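Local coordinates for protein tartrate dehydrogenase/decarboxylase (Pseudomonas putida, PDB 3FLK) that uses NAD+, with a divalent metal ion, to oxidise tartrate and oxidatively decarboxylate D-malate to pyruvate, and also converts meso-tartrate to D-glycerate, at residues L94-R108 with S267-E281. The protein carries 1 engineered substitution. Sequence-based numbering, arbitrary orientation.
With OXL (oxalate ion), chain G; NAI (1,4-dihydronicotinamide adenine dinucleotide), chain F.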
ATOM      1  N   LEU A  94       4.661  -7.683 -20.783  1.00 15.91           N
ATOM      2  CA  LEU A  94       5.675  -7.584 -19.727  1.00 16.09           C
ATOM      3  C   LEU A  94       5.667  -8.765 -18.755  1.00 16.18           C
ATOM      4  O   LEU A  94       6.727  -9.265 -18.374  1.00 15.88           O
ATOM      5  CB  LEU A  94       5.549  -6.256 -18.964  1.00 16.07           C
ATOM      6  CG  LEU A  94       6.464  -6.002 -17.755  1.00 16.04           C
ATOM      7  CD1 LEU A  94       7.954  -6.031 -18.112  1.00 16.50           C
ATOM      8  CD2 LEU A  94       6.102  -4.688 -17.106  1.00 16.12           C
ATOM      9  N   LEU A  95       4.476  -9.209 -18.362  1.00 16.32           N
ATOM     10  CA  LEU A  95       4.358 -10.339 -17.442  1.00 16.81           C
ATOM     11  C   LEU A  95       4.845 -11.653 -18.058  1.00 16.88           C
ATOM     12  O   LEU A  95       5.360 -12.517 -17.347  1.00 17.02           O
ATOM     13  CB  LEU A  95       2.936 -10.452 -16.882  1.00 16.88           C
ATOM     14  CG  LEU A  95       2.672  -9.848 -15.490  1.00 17.54           C
ATOM     15  CD1 LEU A  95       3.449  -8.565 -15.200  1.00 18.01           C
ATOM     16  CD2 LEU A  95       1.191  -9.622 -15.255  1.00 17.12           C
ATOM     17  N   LYS A  96       4.707 -11.786 -19.378  1.00 16.84           N
ATOM     18  CA  LYS A  96       5.298 -12.913 -20.105  1.00 16.92           C
ATOM     19  C   LYS A  96       6.829 -12.866 -20.091  1.00 16.74           C
ATOM     20  O   LYS A  96       7.475 -13.901 -19.915  1.00 16.76           O
ATOM     21  CB  LYS A  96       4.768 -12.990 -21.542  1.00 16.77           C
ATOM     22  CG  LYS A  96       3.365 -13.573 -21.650  1.00 17.15           C
ATOM     23  CD  LYS A  96       2.956 -13.799 -23.103  1.00 17.54           C
ATOM     24  CE  LYS A  96       1.591 -14.466 -23.183  1.00 19.24           C
ATOM     25  NZ  LYS A  96       1.098 -14.588 -24.583  1.00 20.55           N
ATOM     26  N   PHE A  97       7.402 -11.675 -20.278  1.00 16.55           N
ATOM     27  CA  PHE A  97       8.850 -11.479 -20.145  1.00 16.44           C
ATOM     28  C   PHE A  97       9.329 -11.917 -18.762  1.00 16.29           C
ATOM     29  O   PHE A  97      10.268 -12.701 -18.641  1.00 16.39           O
ATOM     30  CB  PHE A  97       9.254 -10.009 -20.344  1.00 16.59           C
ATOM     31  CG  PHE A  97       9.038  -9.473 -21.738  1.00 16.94           C
ATOM     32  CD1 PHE A  97       9.055 -10.308 -22.848  1.00 17.49           C
ATOM     33  CD2 PHE A  97       8.862  -8.107 -21.936  1.00 17.69           C
ATOM     34  CE1 PHE A  97       8.871  -9.793 -24.130  1.00 17.99           C
ATOM     35  CE2 PHE A  97       8.680  -7.582 -23.213  1.00 17.70           C
ATOM     36  CZ  PHE A  97       8.687  -8.426 -24.312  1.00 17.57           C
ATOM     37  N   ARG A  98       8.677 -11.397 -17.724  1.00 15.99           N
ATOM     38  CA  ARG A  98       9.078 -11.647 -16.340  1.00 15.93           C
ATOM     39  C   ARG A  98       9.011 -13.125 -15.966  1.00 16.24           C
ATOM     40  O   ARG A  98       9.910 -13.644 -15.305  1.00 16.04           O
ATOM     41  CB  ARG A  98       8.222 -10.823 -15.375  1.00 15.79           C
ATOM     42  CG  ARG A  98       8.516  -9.329 -15.392  1.00 15.19           C
ATOM     43  CD  ARG A  98       7.550  -8.576 -14.498  1.00 14.63           C
ATOM     44  NE  ARG A  98       7.910  -7.167 -14.347  1.00 14.29           N
ATOM     45  CZ  ARG A  98       7.118  -6.241 -13.812  1.00 14.85           C
ATOM     46  NH1 ARG A  98       5.907  -6.565 -13.372  1.00 13.73           N
ATOM     47  NH2 ARG A  98       7.533  -4.982 -13.720  1.00 14.23           N
ATOM     48  N   ARG A  99       7.954 -13.799 -16.409  1.00 16.69           N
ATOM     49  CA  ARG A  99       7.699 -15.179 -15.988  1.00 17.31           C
ATOM     50  C   ARG A  99       8.399 -16.220 -16.854  1.00 17.54           C
ATOM     51  O   ARG A  99       9.011 -17.153 -16.330  1.00 17.74           O
ATOM     52  CB  ARG A  99       6.193 -15.435 -15.868  1.00 17.23           C
ATOM     53  CG  ARG A  99       5.579 -14.558 -14.789  1.00 17.45           C
ATOM     54  CD  ARG A  99       4.097 -14.771 -14.561  1.00 18.07           C
ATOM     55  NE  ARG A  99       3.674 -13.953 -13.426  1.00 18.91           N
ATOM     56  CZ  ARG A  99       2.623 -14.196 -12.648  1.00 19.45           C
ATOM     57  NH1 ARG A  99       1.839 -15.244 -12.865  1.00 19.32           N
ATOM     58  NH2 ARG A  99       2.361 -13.377 -11.639  1.00 19.86           N
ATOM     59  N   GLU A 100       8.338 -16.046 -18.172  1.00 17.96           N
ATOM     60  CA  GLU A 100       8.962 -17.008 -19.082  1.00 18.44           C
ATOM     61  C   GLU A 100      10.487 -16.904 -19.154  1.00 18.12           C
ATOM     62  O   GLU A 100      11.157 -17.884 -19.481  1.00 18.00           O
ATOM     63  CB  GLU A 100       8.321 -16.955 -20.470  1.00 18.64           C
ATOM     64  CG  GLU A 100       6.950 -17.621 -20.495  1.00 20.86           C
ATOM     65  CD  GLU A 100       6.254 -17.531 -21.836  1.00 22.71           C
ATOM     66  OE1 GLU A 100       6.893 -17.831 -22.869  1.00 24.04           O
ATOM     67  OE2 GLU A 100       5.056 -17.180 -21.850  1.00 24.10           O
ATOM     68  N   PHE A 101      11.030 -15.731 -18.837  1.00 17.92           N
ATOM     69  CA  PHE A 101      12.478 -15.576 -18.711  1.00 17.87           C
ATOM     70  C   PHE A 101      12.929 -15.696 -17.257  1.00 17.65           C
ATOM     71  O   PHE A 101      14.079 -15.394 -16.927  1.00 17.59           O
ATOM     72  CB  PHE A 101      12.963 -14.258 -19.335  1.00 18.01           C
ATOM     73  CG  PHE A 101      12.913 -14.240 -20.841  1.00 18.54           C
ATOM     74  CD1 PHE A 101      12.894 -15.429 -21.572  1.00 18.95           C
ATOM     75  CD2 PHE A 101      12.909 -13.034 -21.532  1.00 19.15           C
ATOM     76  CE1 PHE A 101      12.848 -15.417 -22.963  1.00 19.32           C
ATOM     77  CE2 PHE A 101      12.868 -13.010 -22.928  1.00 19.87           C
ATOM     78  CZ  PHE A 101      12.838 -14.205 -23.643  1.00 19.24           C
ATOM     79  N   ASP A 102      12.010 -16.145 -16.401  1.00 17.39           N
ATOM     80  CA  ASP A 102      12.266 -16.389 -14.976  1.00 17.17           C
ATOM     81  C   ASP A 102      13.070 -15.267 -14.309  1.00 16.64           C
ATOM     82  O   ASP A 102      14.085 -15.509 -13.641  1.00 16.16           O
ATOM     83  CB  ASP A 102      12.933 -17.755 -14.767  1.00 17.57           C
ATOM     84  CG  ASP A 102      12.603 -18.366 -13.413  1.00 18.89           C
ATOM     85  OD1 ASP A 102      11.455 -18.208 -12.935  1.00 20.10           O
ATOM     86  OD2 ASP A 102      13.494 -19.013 -12.829  1.00 21.14           O
ATOM     87  N   GLN A 103      12.597 -14.039 -14.505  1.00 15.88           N
ATOM     88  CA  GLN A 103      13.221 -12.854 -13.934  1.00 15.31           C
ATOM     89  C   GLN A 103      12.664 -12.630 -12.529  1.00 15.11           C
ATOM     90  O   GLN A 103      11.969 -11.645 -12.280  1.00 15.08           O
ATOM     91  CB  GLN A 103      12.968 -11.638 -14.839  1.00 15.21           C
ATOM     92  CG  GLN A 103      13.572 -11.774 -16.240  1.00 14.64           C
ATOM     93  CD  GLN A 103      13.050 -10.749 -17.246  1.00 14.91           C
ATOM     94  OE1 GLN A 103      12.088 -10.022 -16.985  1.00 14.59           O
ATOM     95  NE2 GLN A 103      13.686 -10.701 -18.412  1.00 14.30           N
ATOM     96  N   TYR A 104      12.979 -13.546 -11.613  1.00 14.84           N
ATOM     97  CA  TYR A 104      12.288 -13.605 -10.317  1.00 14.62           C
ATOM     98  C   TYR A 104      12.627 -12.485  -9.328  1.00 14.40           C
ATOM     99  O   TYR A 104      11.861 -12.230  -8.396  1.00 14.39           O
ATOM    100  CB  TYR A 104      12.414 -14.995  -9.672  1.00 14.84           C
ATOM    101  CG  TYR A 104      13.817 -15.416  -9.286  1.00 14.81           C
ATOM    102  CD1 TYR A 104      14.336 -15.100  -8.032  1.00 15.18           C
ATOM    103  CD2 TYR A 104      14.611 -16.159 -10.159  1.00 14.93           C
ATOM    104  CE1 TYR A 104      15.621 -15.492  -7.664  1.00 15.20           C
ATOM    105  CE2 TYR A 104      15.899 -16.561  -9.797  1.00 15.00           C
ATOM    106  CZ  TYR A 104      16.393 -16.219  -8.550  1.00 15.03           C
ATOM    107  OH  TYR A 104      17.662 -16.603  -8.176  1.00 16.42           O
ATOM    108  N   VAL A 105      13.766 -11.828  -9.527  1.00 14.15           N
ATOM    109  CA  VAL A 105      14.165 -10.716  -8.666  1.00 14.14           C
ATOM    110  C   VAL A 105      13.877  -9.382  -9.348  1.00 13.95           C
ATOM    111  O   VAL A 105      14.435  -9.083 -10.405  1.00 14.03           O
ATOM    112  CB  VAL A 105      15.669 -10.754  -8.286  1.00 14.29           C
ATOM    113  CG1 VAL A 105      15.928  -9.820  -7.124  1.00 14.48           C
ATOM    114  CG2 VAL A 105      16.114 -12.151  -7.923  1.00 14.41           C
ATOM    115  N   ASN A 106      13.010  -8.586  -8.732  1.00 13.57           N
ATOM    116  CA  ASN A 106      12.742  -7.230  -9.201  1.00 13.49           C
ATOM    117  C   ASN A 106      13.354  -6.229  -8.224  1.00 13.23           C
ATOM    118  O   ASN A 106      12.814  -5.995  -7.142  1.00 13.21           O
ATOM    119  CB  ASN A 106      11.236  -6.996  -9.373  1.00 13.29           C
ATOM    120  CG  ASN A 106      10.919  -5.805 -10.272  1.00 13.55           C
ATOM    121  OD1 ASN A 106      11.736  -4.904 -10.452  1.00 13.69           O
ATOM    122  ND2 ASN A 106       9.726  -5.807 -10.848  1.00 14.22           N
ATOM    123  N   ILE A 107      14.495  -5.664  -8.614  1.00 13.23           N
ATOM    124  CA  ILE A 107      15.260  -4.738  -7.774  1.00 13.43           C
ATOM    125  C   ILE A 107      14.891  -3.295  -8.094  1.00 13.29           C
ATOM    126  O   ILE A 107      15.030  -2.853  -9.235  1.00 13.18           O
ATOM    127  CB  ILE A 107      16.795  -4.928  -7.963  1.00 13.42           C
ATOM    128  CG1 ILE A 107      17.234  -6.337  -7.548  1.00 14.20           C
ATOM    129  CG2 ILE A 107      17.582  -3.868  -7.190  1.00 13.91           C
ATOM    130  CD1 ILE A 107      17.183  -6.599  -6.039  1.00 15.77           C
ATOM    131  N   ARG A 108      14.443  -2.565  -7.075  1.00 13.18           N
ATOM    132  CA  ARG A 108      13.977  -1.190  -7.247  1.00 13.01           C
ATOM    133  C   ARG A 108      14.525  -0.273  -6.143  1.00 13.10           C
ATOM    134  O   ARG A 108      13.954  -0.204  -5.050  1.00 12.96           O
ATOM    135  CB  ARG A 108      12.438  -1.156  -7.297  1.00 13.01           C
ATOM    136  CG  ARG A 108      11.852  -1.874  -8.509  1.00 12.91           C
ATOM    137  CD  ARG A 108      10.332  -2.014  -8.455  1.00 12.65           C
ATOM    138  NE  ARG A 108       9.795  -2.430  -9.750  1.00 12.48           N
ATOM    139  CZ  ARG A 108       8.525  -2.284 -10.132  1.00 12.50           C
ATOM    140  NH1 ARG A 108       7.633  -1.729  -9.322  1.00 10.75           N
ATOM    141  NH2 ARG A 108       8.149  -2.692 -11.336  1.00 12.53           N
ATOM    142  N   SER A 267      14.076   0.060 -12.333  1.00 14.18           N
ATOM    143  CA  SER A 267      13.877  -1.327 -11.930  1.00 15.10           C
ATOM    144  C   SER A 267      14.673  -2.311 -12.780  1.00 15.20           C
ATOM    145  O   SER A 267      14.772  -2.167 -14.005  1.00 15.75           O
ATOM    146  CB  SER A 267      12.395  -1.697 -11.923  1.00 15.21           C
ATOM    147  OG  SER A 267      11.938  -2.026 -13.214  1.00 17.21           O
ATOM    148  N   ALA A 268      15.248  -3.300 -12.104  1.00 14.83           N
ATOM    149  CA  ALA A 268      15.971  -4.380 -12.752  1.00 14.55           C
ATOM    150  C   ALA A 268      15.210  -5.687 -12.533  1.00 14.47           C
ATOM    151  O   ALA A 268      15.062  -6.136 -11.394  1.00 14.30           O
ATOM    152  CB  ALA A 268      17.381  -4.475 -12.188  1.00 14.55           C
ATOM    153  N   ASN A 269      14.709  -6.265 -13.622  1.00 14.27           N
ATOM    154  CA  ASN A 269      14.041  -7.565 -13.592  1.00 14.57           C
ATOM    155  C   ASN A 269      15.066  -8.637 -13.933  1.00 14.67           C
ATOM    156  O   ASN A 269      15.308  -8.935 -15.104  1.00 14.49           O
ATOM    157  CB  ASN A 269      12.870  -7.616 -14.580  1.00 14.48           C
ATOM    158  CG  ASN A 269      11.771  -6.620 -14.250  1.00 14.90           C
ATOM    159  OD1 ASN A 269      10.680  -7.005 -13.836  1.00 15.39           O
ATOM    160  ND2 ASN A 269      12.049  -5.334 -14.448  1.00 15.03           N
ATOM    161  N   LEU A 270      15.670  -9.205 -12.895  1.00 15.04           N
ATOM    162  CA  LEU A 270      16.847 -10.046 -13.052  1.00 15.58           C
ATOM    163  C   LEU A 270      16.554 -11.536 -13.042  1.00 16.20           C
ATOM    164  O   LEU A 270      15.805 -12.036 -12.195  1.00 15.90           O
ATOM    165  CB  LEU A 270      17.883  -9.736 -11.963  1.00 15.40           C
ATOM    166  CG  LEU A 270      18.454  -8.321 -11.818  1.00 15.25           C
ATOM    167  CD1 LEU A 270      19.495  -8.309 -10.713  1.00 15.55           C
ATOM    168  CD2 LEU A 270      19.052  -7.802 -13.126  1.00 14.92           C
ATOM    169  N   ASN A 271      17.155 -12.226 -14.005  1.00 16.95           N
ATOM    170  CA  ASN A 271      17.357 -13.664 -13.941  1.00 17.98           C
ATOM    171  C   ASN A 271      18.826 -13.867 -13.540  1.00 18.48           C
ATOM    172  O   ASN A 271      19.702 -13.892 -14.405  1.00 18.48           O
ATOM    173  CB  ASN A 271      17.044 -14.310 -15.296  1.00 17.94           C
ATOM    174  CG  ASN A 271      17.322 -15.809 -15.317  1.00 18.84           C
ATOM    175  OD1 ASN A 271      18.185 -16.278 -16.059  1.00 19.90           O
ATOM    176  ND2 ASN A 271      16.593 -16.564 -14.504  1.00 18.82           N
ATOM    177  N   PRO A 272      19.099 -13.982 -12.223  1.00 19.15           N
ATOM    178  CA  PRO A 272      20.465 -13.957 -11.679  1.00 19.64           C
ATOM    179  C   PRO A 272      21.373 -15.071 -12.204  1.00 20.27           C
ATOM    180  O   PRO A 272      22.588 -14.880 -12.296  1.00 20.24           O
ATOM    181  CB  PRO A 272      20.248 -14.123 -10.169  1.00 19.74           C
ATOM    182  CG  PRO A 272      18.835 -13.729  -9.936  1.00 19.43           C
ATOM    183  CD  PRO A 272      18.100 -14.161 -11.156  1.00 19.19           C
ATOM    184  N   GLU A 273      20.782 -16.212 -12.551  1.00 20.91           N
ATOM    185  CA  GLU A 273      21.527 -17.357 -13.080  1.00 21.71           C
ATOM    186  C   GLU A 273      21.963 -17.128 -14.528  1.00 21.77           C
ATOM    187  O   GLU A 273      22.781 -17.879 -15.063  1.00 21.80           O
ATOM    188  CB  GLU A 273      20.694 -18.640 -12.977  1.00 21.97           C
ATOM    189  CG  GLU A 273      20.387 -19.091 -11.546  1.00 23.61           C
ATOM    190  CD  GLU A 273      19.283 -18.274 -10.881  1.00 25.77           C
ATOM    191  OE1 GLU A 273      18.422 -17.722 -11.601  1.00 26.45           O
ATOM    192  OE2 GLU A 273      19.278 -18.186  -9.633  1.00 27.25           O
ATOM    193  N   ARG A 274      21.403 -16.087 -15.146  1.00 21.85           N
ATOM    194  CA  ARG A 274      21.725 -15.681 -16.517  1.00 21.89           C
ATOM    195  C   ARG A 274      21.423 -16.769 -17.552  1.00 21.88           C
ATOM    196  O   ARG A 274      22.152 -16.933 -18.533  1.00 21.99           O
ATOM    197  CB  ARG A 274      23.174 -15.182 -16.619  1.00 22.02           C
ATOM    198  CG  ARG A 274      23.454 -13.964 -15.756  1.00 22.39           C
ATOM    199  CD  ARG A 274      24.939 -13.700 -15.617  1.00 23.26           C
ATOM    200  NE  ARG A 274      25.213 -12.691 -14.596  1.00 23.67           N
ATOM    201  CZ  ARG A 274      25.340 -11.387 -14.834  1.00 23.67           C
ATOM    202  NH1 ARG A 274      25.223 -10.910 -16.068  1.00 23.91           N
ATOM    203  NH2 ARG A 274      25.593 -10.558 -13.832  1.00 23.48           N
ATOM    204  N   ASN A 275      20.335 -17.501 -17.324  1.00 21.70           N
ATOM    205  CA  ASN A 275      19.842 -18.483 -18.285  1.00 21.65           C
ATOM    206  C   ASN A 275      19.026 -17.802 -19.376  1.00 21.34           C
ATOM    207  O   ASN A 275      18.927 -18.301 -20.500  1.00 21.46           O
ATOM    208  CB  ASN A 275      18.994 -19.546 -17.584  1.00 21.92           C
ATOM    209  CG  ASN A 275      19.815 -20.445 -16.676  1.00 22.69           C
ATOM    210  OD1 ASN A 275      20.986 -20.720 -16.945  1.00 24.22           O
ATOM    211  ND2 ASN A 275      19.200 -20.915 -15.596  1.00 23.40           N
ATOM    212  N   PHE A 276      18.446 -16.658 -19.021  1.00 20.77           N
ATOM    213  CA  PHE A 276      17.641 -15.851 -19.930  1.00 20.25           C
ATOM    214  C   PHE A 276      18.074 -14.387 -19.818  1.00 19.51           C
ATOM    215  O   PHE A 276      18.683 -14.005 -18.816  1.00 19.47           O
ATOM    216  CB  PHE A 276      16.158 -15.984 -19.575  1.00 20.56           C
ATOM    217  CG  PHE A 276      15.640 -17.398 -19.618  1.00 21.05           C
ATOM    218  CD1 PHE A 276      15.266 -17.983 -20.824  1.00 21.94           C
ATOM    219  CD2 PHE A 276      15.510 -18.140 -18.447  1.00 21.59           C
ATOM    220  CE1 PHE A 276      14.778 -19.289 -20.868  1.00 22.36           C
ATOM    221  CE2 PHE A 276      15.024 -19.449 -18.480  1.00 22.30           C
ATOM    222  CZ  PHE A 276      14.659 -20.023 -19.693  1.00 21.94           C
ATOM    223  N   PRO A 277      17.780 -13.564 -20.846  1.00 18.81           N
ATOM    224  CA  PRO A 277      18.063 -12.133 -20.716  1.00 18.25           C
ATOM    225  C   PRO A 277      17.248 -11.477 -19.602  1.00 17.43           C
ATOM    226  O   PRO A 277      16.072 -11.806 -19.411  1.00 17.33           O
ATOM    227  CB  PRO A 277      17.657 -11.561 -22.080  1.00 18.20           C
ATOM    228  CG  PRO A 277      16.742 -12.572 -22.674  1.00 18.74           C
ATOM    229  CD  PRO A 277      17.209 -13.894 -22.166  1.00 18.88           C
ATOM    230  N   SER A 278      17.886 -10.579 -18.860  1.00 16.71           N
ATOM    231  CA  SER A 278      17.197  -9.783 -17.856  1.00 16.09           C
ATOM    232  C   SER A 278      16.564  -8.558 -18.518  1.00 15.68           C
ATOM    233  O   SER A 278      16.909  -8.209 -19.652  1.00 15.67           O
ATOM    234  CB  SER A 278      18.162  -9.373 -16.743  1.00 16.25           C
ATOM    235  OG  SER A 278      18.596 -10.506 -16.007  1.00 16.04           O
ATOM    236  N   LEU A 279      15.633  -7.921 -17.814  1.00 14.95           N
ATOM    237  CA  LEU A 279      14.887  -6.793 -18.358  1.00 14.38           C
ATOM    238  C   LEU A 279      15.031  -5.559 -17.474  1.00 14.12           C
ATOM    239  O   LEU A 279      14.905  -5.634 -16.249  1.00 13.88           O
ATOM    240  CB  LEU A 279      13.412  -7.162 -18.546  1.00 14.31           C
ATOM    241  CG  LEU A 279      12.482  -6.137 -19.206  1.00 14.08           C
ATOM    242  CD1 LEU A 279      11.423  -6.839 -20.028  1.00 14.12           C
ATOM    243  CD2 LEU A 279      11.838  -5.221 -18.175  1.00 13.37           C
ATOM    244  N   PHE A 280      15.289  -4.423 -18.111  1.00 13.67           N
ATOM    245  CA  PHE A 280      15.518  -3.178 -17.394  1.00 13.29           C
ATOM    246  C   PHE A 280      14.540  -2.112 -17.876  1.00 13.34           C
ATOM    247  O   PHE A 280      14.409  -1.865 -19.076  1.00 12.99           O
ATOM    248  CB  PHE A 280      16.983  -2.745 -17.528  1.00 13.25           C
ATOM    249  CG  PHE A 280      17.959  -3.769 -16.997  1.00 13.16           C
ATOM    250  CD1 PHE A 280      18.441  -3.679 -15.696  1.00 12.71           C
ATOM    251  CD2 PHE A 280      18.365  -4.843 -17.788  1.00 13.06           C
ATOM    252  CE1 PHE A 280      19.328  -4.638 -15.195  1.00 12.85           C
ATOM    253  CE2 PHE A 280      19.247  -5.802 -17.298  1.00 12.67           C
ATOM    254  CZ  PHE A 280      19.729  -5.698 -16.001  1.00 12.75           C
ATOM    255  N   GLU A 281      13.840  -1.509 -16.917  1.00 13.20           N
ATOM    256  CA  GLU A 281      12.713  -0.626 -17.190  1.00 13.58           C
ATOM    257  C   GLU A 281      12.510   0.347 -16.032  1.00 13.07           C
ATOM    258  O   GLU A 281      12.944   0.077 -14.909  1.00 13.27           O
ATOM    259  CB  GLU A 281      11.429  -1.448 -17.397  1.00 13.51           C
ATOM    260  CG  GLU A 281      10.978  -2.208 -16.148  1.00 14.63           C
ATOM    261  CD  GLU A 281       9.575  -2.782 -16.234  1.00 15.03           C
ATOM    262  OE1 GLU A 281       8.734  -2.263 -16.998  1.00 16.88           O
ATOM    263  OE2 GLU A 281       9.310  -3.766 -15.513  1.00 18.01           O
TER
HETATM  264  C1  OXL G 403       3.211  -2.546 -11.983  1.00 24.02           C
HETATM  265  C2  OXL G 403       4.643  -2.724 -11.730  1.00 23.97           C
HETATM  266  O1  OXL G 403       2.636  -1.537 -11.506  1.00 22.59           O
HETATM  267  O2  OXL G 403       5.230  -3.733 -12.180  1.00 23.95           O
HETATM  268  O3  OXL G 403       2.593  -3.404 -12.652  1.00 24.70           O
HETATM  269  O4  OXL G 403       5.246  -1.855 -11.057  1.00 23.69           O
HETATM  270  PA  NAI F 402       1.783   5.585 -14.497  1.00 11.31           P
HETATM  271  O1A NAI F 402       3.065   5.274 -13.824  1.00 10.82           O
HETATM  272  O2A NAI F 402       1.879   5.457 -15.963  1.00 10.78           O
HETATM  273  O5B NAI F 402       1.349   7.081 -14.130  1.00 11.90           O
HETATM  274  C5B NAI F 402       0.988   7.473 -12.825  1.00 11.66           C
HETATM  275  C4B NAI F 402       1.167   8.978 -12.660  1.00 11.70           C
HETATM  276  O4B NAI F 402       2.546   9.291 -12.589  1.00 12.22           O
HETATM  277  C3B NAI F 402       0.587   9.759 -13.831  1.00 12.08           C
HETATM  278  O3B NAI F 402      -0.048  10.910 -13.328  1.00 12.34           O
HETATM  279  C2B NAI F 402       1.801  10.127 -14.660  1.00 12.19           C
HETATM  280  O2B NAI F 402       1.643  11.361 -15.323  1.00 13.09           O
HETATM  281  C1B NAI F 402       2.929  10.159 -13.643  1.00 11.45           C
HETATM  282  N9A NAI F 402       4.201   9.718 -14.242  1.00 11.38           N
HETATM  283  C8A NAI F 402       4.565   8.433 -14.556  1.00 11.31           C
HETATM  284  N7A NAI F 402       5.809   8.464 -15.082  1.00 10.91           N
HETATM  285  C5A NAI F 402       6.243   9.738 -15.109  1.00 11.04           C
HETATM  286  C6A NAI F 402       7.431  10.319 -15.544  1.00 10.81           C
HETATM  287  N6A NAI F 402       8.408   9.564 -16.041  1.00 10.24           N
HETATM  288  N1A NAI F 402       7.589  11.686 -15.444  1.00 11.14           N
HETATM  289  C2A NAI F 402       6.585  12.473 -14.921  1.00 11.20           C
HETATM  290  N3A NAI F 402       5.412  11.883 -14.487  1.00 10.83           N
HETATM  291  C4A NAI F 402       5.241  10.542 -14.584  1.00 10.60           C
HETATM  292  O3  NAI F 402       0.670   4.601 -13.855  1.00 12.15           O
HETATM  293  PN  NAI F 402      -0.920   4.576 -14.129  1.00 12.74           P
HETATM  294  O1N NAI F 402      -1.417   5.916 -14.508  1.00 13.18           O
HETATM  295  O2N NAI F 402      -1.524   3.928 -12.942  1.00 12.90           O
HETATM  296  O5D NAI F 402      -1.065   3.574 -15.370  1.00 12.42           O
HETATM  297  C5D NAI F 402      -0.997   4.016 -16.710  1.00 12.90           C
HETATM  298  C4D NAI F 402      -0.797   2.823 -17.644  1.00 13.07           C
HETATM  299  O4D NAI F 402       0.503   2.290 -17.474  1.00 12.93           O
HETATM  300  C3D NAI F 402      -1.765   1.676 -17.385  1.00 13.44           C
HETATM  301  O3D NAI F 402      -2.130   1.145 -18.636  1.00 12.91           O
HETATM  302  C2D NAI F 402      -0.945   0.659 -16.612  1.00 13.56           C
HETATM  303  O2D NAI F 402      -1.383  -0.662 -16.829  1.00 13.91           O
HETATM  304  C1D NAI F 402       0.444   0.901 -17.184  1.00 13.37           C
HETATM  305  N1N NAI F 402       1.573   0.530 -16.308  1.00 13.49           N
HETATM  306  C2N NAI F 402       2.567  -0.229 -16.859  1.00 13.01           C
HETATM  307  C3N NAI F 402       3.676  -0.600 -16.108  1.00 13.82           C
HETATM  308  C7N NAI F 402       4.865  -1.194 -16.808  1.00 13.85           C
HETATM  309  O7N NAI F 402       4.872  -1.280 -18.216  1.00 14.18           O
HETATM  310  N7N NAI F 402       5.894  -1.633 -16.085  1.00 14.27           N
HETATM  311  C4N NAI F 402       3.764  -0.183 -14.779  1.00 13.81           C
HETATM  312  C5N NAI F 402       2.750   0.596 -14.223  1.00 13.71           C
HETATM  313  C6N NAI F 402       1.650   0.953 -15.002  1.00 13.50           C
HETATM  314  O   HOH W   1      16.426 -19.545 -14.574  1.00 34.58           O
HETATM  315  O   HOH W   2       9.932  -3.488 -13.098  1.00 29.35           O
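Arg98 reaches from helix 94-100 to Asn269 and Glu281, on neighbouring strands of the central sheet of this isocitrate/isopropylmalate dehydrogenase fold. Its chain, extended from CG to NE, delivers NE to Asn269 OD1 (2.8 Å) in a bent bond, the guanidinium and amide planes only 15° apart. Arg98 NH2 forms a salt bridge with Glu281 OE2 (2.8 Å), met on the syn side and somewhat out of the carboxylate plane. Leu94 CD2 lies toward the rim of one guanidinium face and Asn106 ND2, bonded to Asn136 OD1, toward that of the other. Deeper in, Leu279 CD1 presses on Phe97 CD2 at 3.4 Å, Pro277 CG covers a face of Phe101, whose ring is near parallel to Phe276 but slid apart, and Gln103 NE2 donates to Pro277 O (2.8 Å), while Gln103 OE1 is buried without a polar partner. A Schellman motif with Asp102 as C-prime leads into strand 105-108, paired antiparallel with 267-270 after a classic bulge where Tyr104 and Val105 face Leu270. Packing thins at the turn 271-274, where exposed Glu273 takes the Tyr104 hydroxyl on the syn lone pair of OE2 (2.7 Å) and Asn271 ND2 holds a water. At the buried end, Arg98 NH1 and NH2 both donate to oxalate O2; Arg108 NH1, also bonded to Ser252 OG, shares O4 with NH2. Salt-bridged to Arg98 through OE2 and hydrogen-bonded to nicotinamide N7N through OE1 (3.0 Å), Glu281 probably couples oxalate-site and cofactor geometry and tempers the positive charge round the oxalate.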